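Long-range contacts in glycoside hydrolase family 16 protein (PDB 6T2N), which probably cleaves beta-galactosidic bonds within mucin O-glycan chains as an endo-acting enzyme of a human gut bacterium: residues R151-K156 / D222-Y227; P162-L167 / D181-I186; P190-S195 / G212-I217; D234-M239 / K246-N251. One frame throughout, in Å; residues are numbered along the deposited sequence.

Contact 1 of 4, residues R151-K156 / D222-Y227; sequences RAKVPK and DDFHTY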
loop_
_atom_site.group_PDB
_atom_site.type_symbol
_atom_site.label_atom_id
_atom_site.label_comp_id
_atom_site.label_asym_id
_atom_site.label_seq_id
_atom_site.Cartn_x
_atom_site.Cartn_y
_atom_site.Cartn_z
ATOM N N ARG A 151 -5.059 -5.685 9.122
ATOM C CA ARG A 151 -4.581 -5.686 10.525
ATOM C C ARG A 151 -3.082 -5.957 10.561
ATOM O O ARG A 151 -2.680 -7.000 9.976
ATOM C CB ARG A 151 -5.292 -6.728 11.372
ATOM C CG ARG A 151 -4.986 -6.488 12.839
ATOM C CD ARG A 151 -6.198 -6.441 13.744
ATOM N NE ARG A 151 -5.797 -6.339 15.142
ATOM C CZ ARG A 151 -5.192 -7.329 15.800
ATOM N NH1 ARG A 151 -4.881 -8.466 15.190
ATOM N NH2 ARG A 151 -4.857 -7.170 17.063
ATOM N N ALA A 152 -2.313 -5.051 11.207
ATOM C CA ALA A 152 -0.832 -5.019 11.125
ATOM C C ALA A 152 -0.168 -4.338 12.334
ATOM O O ALA A 152 -0.597 -3.232 12.784
ATOM C CB ALA A 152 -0.424 -4.354 9.828
ATOM N N LYS A 153 0.918 -4.956 12.795
ATOM C CA LYS A 153 1.875 -4.354 13.750
ATOM C C LYS A 153 3.052 -3.790 12.960
ATOM O O LYS A 153 3.487 -4.447 12.018
ATOM C CB LYS A 153 2.405 -5.393 14.731
ATOM C CG LYS A 153 2.830 -4.765 16.047
ATOM C CD LYS A 153 3.201 -5.733 17.158
ATOM C CE LYS A 153 4.688 -5.641 17.420
ATOM N NZ LYS A 153 5.099 -6.520 18.533
ATOM N N VAL A 154 3.526 -2.597 13.296
ATOM C CA VAL A 154 4.567 -1.918 12.475
ATOM C C VAL A 154 5.867 -1.942 13.253
ATOM O O VAL A 154 5.883 -1.895 14.494
ATOM C CB VAL A 154 4.240 -0.472 12.033
ATOM C CG1 VAL A 154 3.103 -0.434 11.020
ATOM C CG2 VAL A 154 3.992 0.512 13.177
ATOM N N PRO A 155 6.992 -2.013 12.504
ATOM C CA PRO A 155 8.320 -2.033 13.108
ATOM C C PRO A 155 8.533 -0.641 13.687
ATOM O O PRO A 155 7.776 0.194 13.367
ATOM C CB PRO A 155 9.231 -2.314 11.917
ATOM C CG PRO A 155 8.467 -1.711 10.743
ATOM C CD PRO A 155 7.034 -2.088 11.027
ATOM N N LYS A 156 9.559 -0.444 14.497
ATOM C CA LYS A 156 9.964 0.914 14.950
ATOM C C LYS A 156 11.490 0.916 15.097
ATOM O O LYS A 156 11.997 0.242 16.034
ATOM C CB LYS A 156 9.255 1.303 16.252
ATOM C CG LYS A 156 9.840 2.510 16.962
ATOM C CD LYS A 156 9.156 2.877 18.241
ATOM C CE LYS A 156 9.359 4.338 18.563
ATOM N NZ LYS A 156 9.282 4.598 20.017
ATOM N N ASP A 222 3.590 -0.891 19.661
ATOM C CA ASP A 222 3.293 -1.965 20.655
ATOM C C ASP A 222 2.277 -2.966 20.073
ATOM O O ASP A 222 2.678 -4.133 19.832
ATOM C CB ASP A 222 2.818 -1.438 22.014
ATOM C CG ASP A 222 3.839 -0.578 22.745
ATOM O OD1 ASP A 222 4.902 -0.233 22.138
ATOM O OD2 ASP A 222 3.552 -0.237 23.909
ATOM N N ASP A 223 1.026 -2.549 19.823
ATOM C CA ASP A 223 -0.041 -3.482 19.369
ATOM C C ASP A 223 -0.308 -3.389 17.868
ATOM O O ASP A 223 0.159 -2.452 17.179
ATOM C CB ASP A 223 -1.372 -3.262 20.064
ATOM C CG ASP A 223 -1.255 -3.336 21.564
ATOM O OD1 ASP A 223 -0.615 -4.273 22.085
ATOM O OD2 ASP A 223 -1.789 -2.448 22.190
ATOM N N PHE A 224 -1.004 -4.423 17.412
ATOM C CA PHE A 224 -1.651 -4.533 16.092
ATOM C C PHE A 224 -2.808 -3.524 16.047
ATOM O O PHE A 224 -3.541 -3.324 17.044
ATOM C CB PHE A 224 -2.194 -5.956 15.898
ATOM C CG PHE A 224 -1.238 -7.018 15.411
ATOM C CD1 PHE A 224 -0.415 -7.704 16.290
ATOM C CD2 PHE A 224 -1.194 -7.357 14.066
ATOM C CE1 PHE A 224 0.445 -8.690 15.832
ATOM C CE2 PHE A 224 -0.318 -8.330 13.601
ATOM C CZ PHE A 224 0.497 -9.004 14.488
ATOM N N HIS A 225 -3.001 -2.923 14.882
ATOM C CA HIS A 225 -4.113 -2.006 14.585
ATOM C C HIS A 225 -4.700 -2.364 13.234
ATOM O O HIS A 225 -3.929 -2.724 12.339
ATOM C CB HIS A 225 -3.579 -0.606 14.609
ATOM C CG HIS A 225 -3.129 -0.201 15.960
ATOM N ND1 HIS A 225 -1.804 -0.195 16.303
ATOM C CD2 HIS A 225 -3.814 0.257 17.022
ATOM C CE1 HIS A 225 -1.677 0.229 17.543
ATOM N NE2 HIS A 225 -2.903 0.528 17.995
ATOM N N THR A 226 -6.027 -2.285 13.115
ATOM C CA THR A 226 -6.772 -2.540 11.859
ATOM C C THR A 226 -6.886 -1.244 11.056
ATOM O O THR A 226 -7.305 -0.196 11.625
ATOM C CB THR A 226 -8.161 -3.078 12.143
ATOM O OG1 THR A 226 -8.083 -4.015 13.217
ATOM C CG2 THR A 226 -8.732 -3.691 10.889
ATOM N N TYR A 227 -6.459 -1.308 9.802
ATOM C CA TYR A 227 -6.477 -0.181 8.842
ATOM C C TYR A 227 -7.622 -0.496 7.886
ATOM O O TYR A 227 -7.672 -1.589 7.383
ATOM C CB TYR A 227 -5.088 -0.027 8.213
ATOM C CG TYR A 227 -3.987 0.312 9.189
ATOM C CD1 TYR A 227 -3.782 1.602 9.647
ATOM C CD2 TYR A 227 -3.154 -0.672 9.694
ATOM C CE1 TYR A 227 -2.785 1.914 10.565
ATOM C CE2 TYR A 227 -2.157 -0.381 10.622
ATOM C CZ TYR A 227 -1.961 0.919 11.065
ATOM O OH TYR A 227 -0.971 1.193 11.977
#
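H225 O takes the amide of A152 (A152 N to H225 O 3.1 Å) and also meets R151 CA through a C-H contact at 3.5 Å. H225 N returns the bond to A152 O. A152 and H225 thus form an antiparallel hydrogen-bonded pair in one of the two curved sheets of the beta-jelly-roll sandwich known from family 16. R151 and T226 make the adjacent non-hydrogen-bonded pair. Their side chains lie on the other side of the sheet from A152 and H225.

R151, F224 and K153 carry the side-chain contact. R151 CG is anti to the backbone N (chi1 -168°), and a bend at chi2 brings the guanidinium to F224 CB. F224 CB sits over one face of the group, offset toward its rim, with R151 NH2 3.2 Å from F224 CB. The planes of the guanidinium and the phenyl ring are tilted by 22°. T226 OG1 lies in the guanidinium plane, at its edge. R151 NH1 also has a long, weak ion pair with D297, a ligand of the calcium ion. With an alanine in place of R151, F224 CB would probably lose its cover and D297 this distant positive mate.

K153 uses its CB on the F224 ring. K153 CB sits over the centre of one face, 3.8 Å from the F224 centroid, as a CH-pi contact. Farther along, K153 CD packs 3.2 Å from D222 O. F224 also touches D297, so the ring lies close to the metal site. On the inner side, A152 O meets the Y227 ring at its edge, 3.9 Å from Y227 CE2.

Contact 2 of 4, residues P162-L167 / D181-I186; sequences PAIWLL and DMLENI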
loop_
_atom_site.group_PDB
_atom_site.type_symbol
_atom_site.label_atom_id
_atom_site.label_comp_id
_atom_site.label_asym_id
_atom_site.label_seq_id
_atom_site.Cartn_x
_atom_site.Cartn_y
_atom_site.Cartn_z
ATOM N N PRO A 162 6.993 1.490 6.762
ATOM C CA PRO A 162 5.963 0.513 6.479
ATOM C C PRO A 162 4.835 1.269 5.788
ATOM O O PRO A 162 4.596 2.432 6.119
ATOM C CB PRO A 162 5.558 -0.031 7.862
ATOM C CG PRO A 162 6.046 1.019 8.883
ATOM C CD PRO A 162 7.010 1.937 8.159
ATOM N N ALA A 163 4.149 0.576 4.892
ATOM C CA ALA A 163 3.064 1.145 4.079
ATOM C C ALA A 163 2.074 0.044 3.718
ATOM O O ALA A 163 2.518 -1.047 3.354
ATOM C CB ALA A 163 3.638 1.781 2.859
ATOM N N ILE A 164 0.787 0.353 3.856
ATOM C CA ILE A 164 -0.354 -0.342 3.206
ATOM C C ILE A 164 -0.924 0.632 2.183
ATOM O O ILE A 164 -1.378 1.690 2.590
ATOM C CB ILE A 164 -1.370 -0.713 4.286
ATOM C CG1 ILE A 164 -0.689 -1.584 5.336
ATOM C CG2 ILE A 164 -2.637 -1.336 3.724
ATOM C CD1 ILE A 164 -1.398 -1.535 6.665
ATOM N N TRP A 165 -0.902 0.283 0.902
ATOM C CA TRP A 165 -1.370 1.229 -0.127
ATOM C C TRP A 165 -1.753 0.546 -1.444
ATOM O O TRP A 165 -1.387 -0.594 -1.669
ATOM C CB TRP A 165 -0.319 2.305 -0.267
ATOM C CG TRP A 165 0.986 1.773 -0.713
ATOM C CD1 TRP A 165 1.792 0.927 -0.028
ATOM C CD2 TRP A 165 1.662 2.066 -1.943
ATOM N NE1 TRP A 165 2.900 0.655 -0.767
ATOM C CE2 TRP A 165 2.856 1.346 -1.937
ATOM C CE3 TRP A 165 1.369 2.852 -3.057
ATOM C CZ2 TRP A 165 3.757 1.385 -2.987
ATOM C CZ3 TRP A 165 2.269 2.900 -4.090
ATOM C CH2 TRP A 165 3.452 2.175 -4.050
ATOM N N LEU A 166 -2.601 1.233 -2.207
ATOM C CA LEU A 166 -3.216 0.786 -3.485
ATOM C C LEU A 166 -2.992 1.853 -4.572
ATOM O O LEU A 166 -3.017 3.038 -4.256
ATOM C CB LEU A 166 -4.713 0.574 -3.264
ATOM C CG LEU A 166 -5.089 -0.334 -2.093
ATOM C CD1 LEU A 166 -5.385 0.443 -0.806
ATOM C CD2 LEU A 166 -6.268 -1.208 -2.463
ATOM N N LEU A 167 -2.722 1.383 -5.788
ATOM C CA LEU A 167 -2.516 2.139 -7.050
ATOM C C LEU A 167 -3.615 1.707 -8.023
ATOM O O LEU A 167 -3.870 0.472 -8.089
ATOM C CB LEU A 167 -1.161 1.773 -7.665
ATOM C CG LEU A 167 0.082 2.394 -7.029
ATOM C CD1 LEU A 167 1.360 1.651 -7.453
ATOM C CD2 LEU A 167 0.168 3.875 -7.354
ATOM N N ASP A 181 -3.252 5.526 0.118
ATOM C CA ASP A 181 -2.294 5.197 1.185
ATOM C C ASP A 181 -3.058 4.964 2.492
ATOM O O ASP A 181 -3.301 5.981 3.214
ATOM C CB ASP A 181 -1.340 6.389 1.324
ATOM C CG ASP A 181 -0.607 6.741 0.013
ATOM O OD1 ASP A 181 -0.696 5.915 -0.923
ATOM O OD2 ASP A 181 0.124 7.767 0.004
ATOM N N MET A 182 -3.455 3.717 2.799
ATOM C CA MET A 182 -4.211 3.451 4.062
ATOM C C MET A 182 -3.258 3.725 5.248
ATOM O O MET A 182 -3.681 4.432 6.229
ATOM C CB MET A 182 -4.838 2.048 4.119
ATOM C CG MET A 182 -5.587 1.660 2.855
ATOM S SD MET A 182 -6.313 -0.037 2.815
ATOM C CE MET A 182 -6.794 -0.283 4.536
ATOM N N LEU A 183 -1.995 3.280 5.131
ATOM C CA LEU A 183 -0.952 3.543 6.157
ATOM C C LEU A 183 0.375 3.939 5.521
ATOM O O LEU A 183 0.859 3.203 4.643
ATOM C CB LEU A 183 -0.740 2.296 7.020
ATOM C CG LEU A 183 0.576 2.261 7.804
ATOM C CD1 LEU A 183 0.566 3.307 8.907
ATOM C CD2 LEU A 183 0.818 0.878 8.375
ATOM N N GLU A 184 0.952 5.014 6.051
ATOM C CA GLU A 184 2.389 5.319 5.956
ATOM C C GLU A 184 2.841 5.882 7.295
ATOM O O GLU A 184 2.083 6.673 7.894
ATOM C CB GLU A 184 2.614 6.299 4.827
ATOM C CG GLU A 184 2.459 5.672 3.468
ATOM C CD GLU A 184 2.536 6.721 2.392
ATOM O OE1 GLU A 184 1.748 7.743 2.451
ATOM O OE2 GLU A 184 3.417 6.567 1.562
ATOM N N ASN A 185 4.008 5.446 7.763
ATOM C CA ASN A 185 4.547 5.795 9.104
ATOM C C ASN A 185 5.983 6.192 8.855
ATOM O O ASN A 185 6.535 5.525 7.985
ATOM C CB ASN A 185 4.433 4.582 10.030
ATOM C CG ASN A 185 5.010 4.788 11.411
ATOM O OD1 ASN A 185 4.543 5.626 12.190
ATOM N ND2 ASN A 185 6.036 4.010 11.718
ATOM N N ILE A 186 6.569 7.178 9.536
ATOM C CA ILE A 186 8.043 7.358 9.355
ATOM C C ILE A 186 8.755 7.530 10.704
ATOM O O ILE A 186 8.151 8.140 11.612
ATOM C CB ILE A 186 8.336 8.483 8.349
ATOM C CG1 ILE A 186 7.689 9.805 8.769
ATOM C CG2 ILE A 186 7.917 8.082 6.922
ATOM C CD1 ILE A 186 8.290 11.016 8.073
#
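I164 projects its CD1 into the side chain of L183. I164 CD1 touches L183 CD2 at 3.7 Å and also lies against L183 CB. The other branch of I164, CG2, packs on M182 SD at 4.0 Å. M182 SD also meets L166 CD1 at 3.8 Å, so one thioether bridges two side chains of strand 160-168. L183 points its CG anti to the backbone N (chi1 161°), which sets CD2 beside I164. Y227 and F294 close over this buried patch. Cutting I164 back to an alanine is likely to open a gap facing L183 CD2 and M182 SD.

On the opposite face the bumps are smaller. A163 CB meets E184 CG at 4.1 Å, and W165 CB rests near D181 OD1. The polar ends point onward: W165 NE1 bonds to N272 and D181 OD2 to H198.

The backbones are joined by I164 N to L183 O (3.0 Å) and by L183 N to I164 O (3.1 Å). The latter donor lies in the carbonyl plane, on a lone pair. Two residues, M182 and L183, stand opposite the single I164, a classic beta bulge. E179 to E184 fits the ExDxxE signature, which in bulge-bearing family 16 relatives carries the catalytic glutamates.

Contact 3 of 4, residues P190-S195 / G212-I217; sequences PDVVYS and GGTVKI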
loop_
_atom_site.group_PDB
_atom_site.type_symbol
_atom_site.label_atom_id
_atom_site.label_comp_id
_atom_site.label_asym_id
_atom_site.label_seq_id
_atom_site.Cartn_x
_atom_site.Cartn_y
_atom_site.Cartn_z
ATOM N N PRO A 190 7.015 8.406 14.818
ATOM C CA PRO A 190 6.644 6.989 14.756
ATOM C C PRO A 190 5.282 6.606 15.357
ATOM O O PRO A 190 4.878 5.478 15.123
ATOM C CB PRO A 190 7.719 6.313 15.616
ATOM C CG PRO A 190 8.072 7.355 16.651
ATOM C CD PRO A 190 7.867 8.698 15.984
ATOM N N ASP A 191 4.654 7.510 16.123
ATOM C CA ASP A 191 3.268 7.334 16.650
ATOM C C ASP A 191 2.225 7.949 15.686
ATOM O O ASP A 191 1.014 7.859 15.961
ATOM C CB ASP A 191 3.160 7.909 18.069
ATOM C CG ASP A 191 3.830 7.051 19.135
ATOM O OD1 ASP A 191 4.168 5.904 18.793
ATOM O OD2 ASP A 191 4.002 7.544 20.307
ATOM N N VAL A 192 2.661 8.553 14.582
ATOM C CA VAL A 192 1.742 9.191 13.608
ATOM C C VAL A 192 1.517 8.244 12.433
ATOM O O VAL A 192 2.536 7.838 11.766
ATOM C CB VAL A 192 2.280 10.541 13.109
ATOM C CG1 VAL A 192 1.332 11.146 12.081
ATOM C CG2 VAL A 192 2.551 11.517 14.239
ATOM N N VAL A 193 0.227 8.010 12.170
ATOM C CA VAL A 193 -0.363 7.376 10.952
ATOM C C VAL A 193 -0.783 8.475 9.967
ATOM O O VAL A 193 -1.676 9.302 10.349
ATOM C CB VAL A 193 -1.610 6.534 11.296
ATOM C CG1 VAL A 193 -2.207 5.893 10.060
ATOM C CG2 VAL A 193 -1.349 5.465 12.343
ATOM N N TYR A 194 -0.214 8.427 8.751
ATOM C CA TYR A 194 -0.607 9.180 7.540
ATOM C C TYR A 194 -1.471 8.310 6.639
ATOM O O TYR A 194 -0.997 7.268 6.233
ATOM C CB TYR A 194 0.631 9.551 6.728
ATOM C CG TYR A 194 1.483 10.612 7.370
ATOM C CD1 TYR A 194 2.452 10.288 8.312
ATOM C CD2 TYR A 194 1.308 11.954 7.058
ATOM C CE1 TYR A 194 3.214 11.266 8.938
ATOM C CE2 TYR A 194 2.065 12.940 7.674
ATOM C CZ TYR A 194 3.023 12.602 8.620
ATOM O OH TYR A 194 3.772 13.580 9.219
ATOM N N SER A 195 -2.680 8.749 6.303
ATOM C CA SER A 195 -3.510 8.231 5.180
ATOM C C SER A 195 -3.773 9.376 4.197
ATOM O O SER A 195 -3.866 10.557 4.647
ATOM C CB SER A 195 -4.763 7.639 5.678
ATOM O OG SER A 195 -4.549 7.099 6.980
ATOM N N GLY A 212 -4.426 14.425 2.400
ATOM C CA GLY A 212 -4.081 13.420 3.419
ATOM C C GLY A 212 -4.408 13.917 4.796
ATOM O O GLY A 212 -4.404 15.096 5.003
ATOM N N GLY A 213 -4.714 13.028 5.717
ATOM C CA GLY A 213 -4.837 13.365 7.143
ATOM C C GLY A 213 -3.887 12.519 7.950
ATOM O O GLY A 213 -3.101 11.800 7.341
ATOM N N THR A 214 -3.961 12.645 9.262
ATOM C CA THR A 214 -3.051 12.045 10.254
ATOM C C THR A 214 -3.878 11.694 11.492
ATOM O O THR A 214 -4.757 12.479 11.848
ATOM C CB THR A 214 -1.917 13.023 10.601
ATOM O OG1 THR A 214 -2.154 13.757 11.814
ATOM C CG2 THR A 214 -1.685 14.023 9.501
ATOM N N VAL A 215 -3.603 10.575 12.150
ATOM C CA VAL A 215 -3.886 10.450 13.611
ATOM C C VAL A 215 -2.593 10.003 14.306
ATOM O O VAL A 215 -1.771 9.271 13.676
ATOM C CB VAL A 215 -5.081 9.530 13.918
ATOM C CG1 VAL A 215 -6.277 9.911 13.086
ATOM C CG2 VAL A 215 -4.763 8.064 13.709
ATOM N N LYS A 216 -2.398 10.513 15.523
ATOM C CA LYS A 216 -1.372 10.064 16.489
ATOM C C LYS A 216 -2.001 8.904 17.264
ATOM O O LYS A 216 -3.091 9.091 17.803
ATOM C CB LYS A 216 -0.932 11.224 17.390
ATOM C CG LYS A 216 0.323 10.954 18.217
ATOM C CD LYS A 216 1.203 12.167 18.560
ATOM C CE LYS A 216 2.664 11.787 18.789
ATOM N NZ LYS A 216 3.275 12.447 19.976
ATOM N N ILE A 217 -1.375 7.729 17.259
ATOM C CA ILE A 217 -1.659 6.665 18.261
ATOM C C ILE A 217 -0.411 6.486 19.143
ATOM O O ILE A 217 0.668 6.277 18.603
ATOM C CB ILE A 217 -2.114 5.398 17.534
ATOM C CG1 ILE A 217 -3.472 5.626 16.894
ATOM C CG2 ILE A 217 -2.161 4.209 18.474
ATOM C CD1 ILE A 217 -3.876 4.535 15.933
#
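The Y194 ring meets T214 obliquely, with Y194 CE2 4.3 Å from T214 CG2, and G213 O also approaches the ring at a slant. The Y194 hydroxyl is held beyond the pair by Q189. The other flat group is the D191 carboxylate. D191 CG lies 3.3 Å from I217 O, while OD1 accepts a bond from L220 N and OD2 a weak one from N219 N. These two amides help to fix how the carboxylate is turned.

Next to Y194 on the same side of the sheet, V192 CG1 touches T214 CB at 4.0 Å. V192 CG1 is anti to its own backbone N (chi1 178°), which lays this methyl toward T214. K216 passes its aliphatic CE along D191 CB. K216 NZ stays 5.0 Å from D191 OD2, so any attraction is probably modest.

The backbones form a regular antiparallel ladder. V193 and V215 exchange two bonds, V193 N to V215 O at 2.8 Å and V215 N to V193 O at 2.9 Å. S195 and G213 exchange another two. I217 N adds a bond to D191 O (2.7 Å) where the ladder ends.

The V193 side of the sheet is largely apolar. V193 CB packs on V215 CG2, and V193, V215 and I217 all touch V240 of strand 235-240. S195 rests on L238 of that strand, and its OG bonds to M182 O. Strand 192-198 also pairs with strand 179-181. This surface ladder therefore adds strand 211-216 to the mixed sheet and lays it against the other sheet.

Contact 4 of 4, residues D234-M239 / K246-N251; sequences DSIKLM and KSIDLN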
loop_
_atom_site.group_PDB
_atom_site.type_symbol
_atom_site.label_atom_id
_atom_site.label_comp_id
_atom_site.label_asym_id
_atom_site.label_seq_id
_atom_site.Cartn_x
_atom_site.Cartn_y
_atom_site.Cartn_z
ATOM N N ASP A 234 -19.205 7.326 -4.396
ATOM C CA ASP A 234 -19.448 8.684 -3.857
ATOM C C ASP A 234 -18.358 9.138 -2.869
ATOM O O ASP A 234 -18.113 10.389 -2.849
ATOM C CB ASP A 234 -20.819 8.764 -3.208
ATOM C CG ASP A 234 -21.944 9.014 -4.202
ATOM O OD1 ASP A 234 -21.876 10.006 -4.983
ATOM O OD2 ASP A 234 -22.879 8.216 -4.201
ATOM N N SER A 235 -17.737 8.228 -2.084
ATOM C CA SER A 235 -16.599 8.578 -1.180
ATOM C C SER A 235 -15.594 7.432 -0.950
ATOM O O SER A 235 -15.930 6.254 -1.183
ATOM C CB SER A 235 -17.109 9.070 0.144
ATOM O OG SER A 235 -17.784 8.018 0.810
ATOM N N ILE A 236 -14.408 7.800 -0.440
ATOM C CA ILE A 236 -13.462 6.902 0.264
ATOM C C ILE A 236 -13.153 7.418 1.678
ATOM O O ILE A 236 -12.719 8.573 1.821
ATOM C CB ILE A 236 -12.178 6.734 -0.529
ATOM C CG1 ILE A 236 -12.465 6.372 -1.976
ATOM C CG2 ILE A 236 -11.317 5.664 0.141
ATOM C CD1 ILE A 236 -11.246 6.419 -2.826
ATOM N N LYS A 237 -13.367 6.539 2.668
ATOM C CA LYS A 237 -12.995 6.689 4.095
ATOM C C LYS A 237 -11.748 5.833 4.300
ATOM O O LYS A 237 -11.786 4.709 3.823
ATOM C CB LYS A 237 -14.125 6.201 5.020
ATOM C CG LYS A 237 -15.287 7.164 5.222
ATOM C CD LYS A 237 -16.708 6.562 5.139
ATOM C CE LYS A 237 -17.734 7.531 4.539
ATOM N NZ LYS A 237 -19.158 7.161 4.779
ATOM N N LEU A 238 -10.707 6.386 4.943
ATOM C CA LEU A 238 -9.485 5.712 5.452
ATOM C C LEU A 238 -9.428 5.866 6.966
ATOM O O LEU A 238 -9.229 7.002 7.474
ATOM C CB LEU A 238 -8.241 6.344 4.842
ATOM C CG LEU A 238 -8.174 6.274 3.325
ATOM C CD1 LEU A 238 -6.861 6.829 2.848
ATOM C CD2 LEU A 238 -8.339 4.877 2.769
ATOM N N MET A 239 -9.555 4.733 7.651
ATOM C CA MET A 239 -9.517 4.671 9.127
ATOM C C MET A 239 -8.362 3.795 9.603
ATOM O O MET A 239 -7.839 2.961 8.805
ATOM C CB MET A 239 -10.820 4.099 9.678
ATOM C CG MET A 239 -12.039 5.008 9.489
ATOM S SD MET A 239 -13.558 4.043 9.648
ATOM C CE MET A 239 -13.560 3.268 8.033
ATOM N N LYS A 246 -8.727 10.165 6.934
ATOM C CA LYS A 246 -9.036 11.016 5.774
ATOM C C LYS A 246 -10.226 10.440 4.995
ATOM O O LYS A 246 -10.313 9.256 4.765
ATOM C CB LYS A 246 -7.745 11.163 4.989
ATOM C CG LYS A 246 -7.792 12.190 3.902
ATOM C CD LYS A 246 -7.804 13.598 4.430
ATOM C CE LYS A 246 -8.302 14.562 3.371
ATOM N NZ LYS A 246 -7.789 15.922 3.605
ATOM N N SER A 247 -11.194 11.291 4.710
ATOM C CA SER A 247 -12.299 11.049 3.755
ATOM C C SER A 247 -11.987 11.874 2.511
ATOM O O SER A 247 -11.379 12.930 2.671
ATOM C CB SER A 247 -13.620 11.474 4.337
ATOM O OG SER A 247 -13.986 12.771 3.842
ATOM N N ILE A 248 -12.448 11.421 1.356
ATOM C CA ILE A 248 -12.495 12.189 0.092
ATOM C C ILE A 248 -13.917 12.072 -0.482
ATOM O O ILE A 248 -14.479 10.988 -0.350
ATOM C CB ILE A 248 -11.392 11.613 -0.800
ATOM C CG1 ILE A 248 -11.164 12.515 -2.007
ATOM C CG2 ILE A 248 -11.682 10.184 -1.222
ATOM C CD1 ILE A 248 -10.129 11.953 -2.953
ATOM N N ASP A 249 -14.547 13.157 -0.979
ATOM C CA ASP A 249 -15.834 13.059 -1.730
ATOM C C ASP A 249 -15.434 12.869 -3.201
ATOM O O ASP A 249 -14.679 13.713 -3.723
ATOM C CB ASP A 249 -16.777 14.219 -1.382
ATOM C CG ASP A 249 -17.988 14.410 -2.294
ATOM O OD1 ASP A 249 -18.157 13.562 -3.245
ATOM O OD2 ASP A 249 -18.753 15.437 -2.074
ATOM N N LEU A 250 -15.830 11.758 -3.836
ATOM C CA LEU A 250 -15.410 11.442 -5.245
ATOM C C LEU A 250 -16.117 12.386 -6.279
ATOM O O LEU A 250 -15.669 12.456 -7.471
ATOM C CB LEU A 250 -15.690 9.956 -5.516
ATOM C CG LEU A 250 -14.543 8.975 -5.266
ATOM C CD1 LEU A 250 -13.580 9.481 -4.206
ATOM C CD2 LEU A 250 -15.091 7.610 -4.873
ATOM N N ASN A 251 -17.166 13.124 -5.883
ATOM C CA ASN A 251 -17.833 14.151 -6.774
ATOM C C ASN A 251 -16.941 15.427 -7.007
ATOM O O ASN A 251 -17.025 16.091 -7.949
ATOM C CB ASN A 251 -19.297 14.621 -6.364
ATOM C CG ASN A 251 -20.199 13.208 -6.421
ATOM O OD1 ASN A 251 -20.585 12.588 -5.428
ATOM N ND2 ASN A 251 -20.559 12.693 -7.517
#
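I236 and I248 are brought together by different first torsions. I236 sets CG1 anti to its carbonyl carbon (chi1 -50°), while I248 sets CG1 anti to its backbone N (chi1 -168°). I248 CG2 is thereby turned against I236, 3.6 Å from I236 CB, and the two side chains lie side by side, pointing the same way. L250 crosses from the next turn of chain and puts CD1 4.0 Å from I236 CG1.

The backbones carry five bonds. I236 and I248 exchange two, the shorter from I248 N to I236 O at 2.9 Å, its donor in the carbonyl plane. L238 and K246 exchange another two, with L238 N to K246 O at 2.9 Å. The fifth, L250 N to D234 O (2.8 Å), comes from above the carbonyl plane.

D249 OD1 then accepts N251 N at 2.9 Å. This is an Asx turn, and it probably helps to turn the chain at the strand end. S235 keeps to the K237 and S247 side of the sheet, its CB 3.3 Å from I248 O.

I236, L238 and K246 rest on F197 of strand 192-198, and I248 reaches F263. K237 meets E230 of the neighbouring strand 225-231. The pair is a beta hairpin, strands 235-240 and 243-249, that packs one sheet of the jelly-roll sandwich on the other.

Strand 146-153 opens contact 1, which closes only when the chain returns at 222-227. Contacts 2 and 3 both fall within that long loop, one after the other. Contact 2 closes a short loop from strand 160-168 to the bulge at 181-186. Contact 3 closes the next, from 190-195 to 212-217. Contact 4 follows after contact 1 has closed, as a hairpin. None of the loops cross. Contacts 1 and 4 belong to the antiparallel sheet, where strands 225-231 and 235-240 are neighbours. Contacts 2 and 3 belong to the mixed sheet and share a probable bond from E184 N to Y194 O. Y227 and L238 pack across to tie the two sheets together.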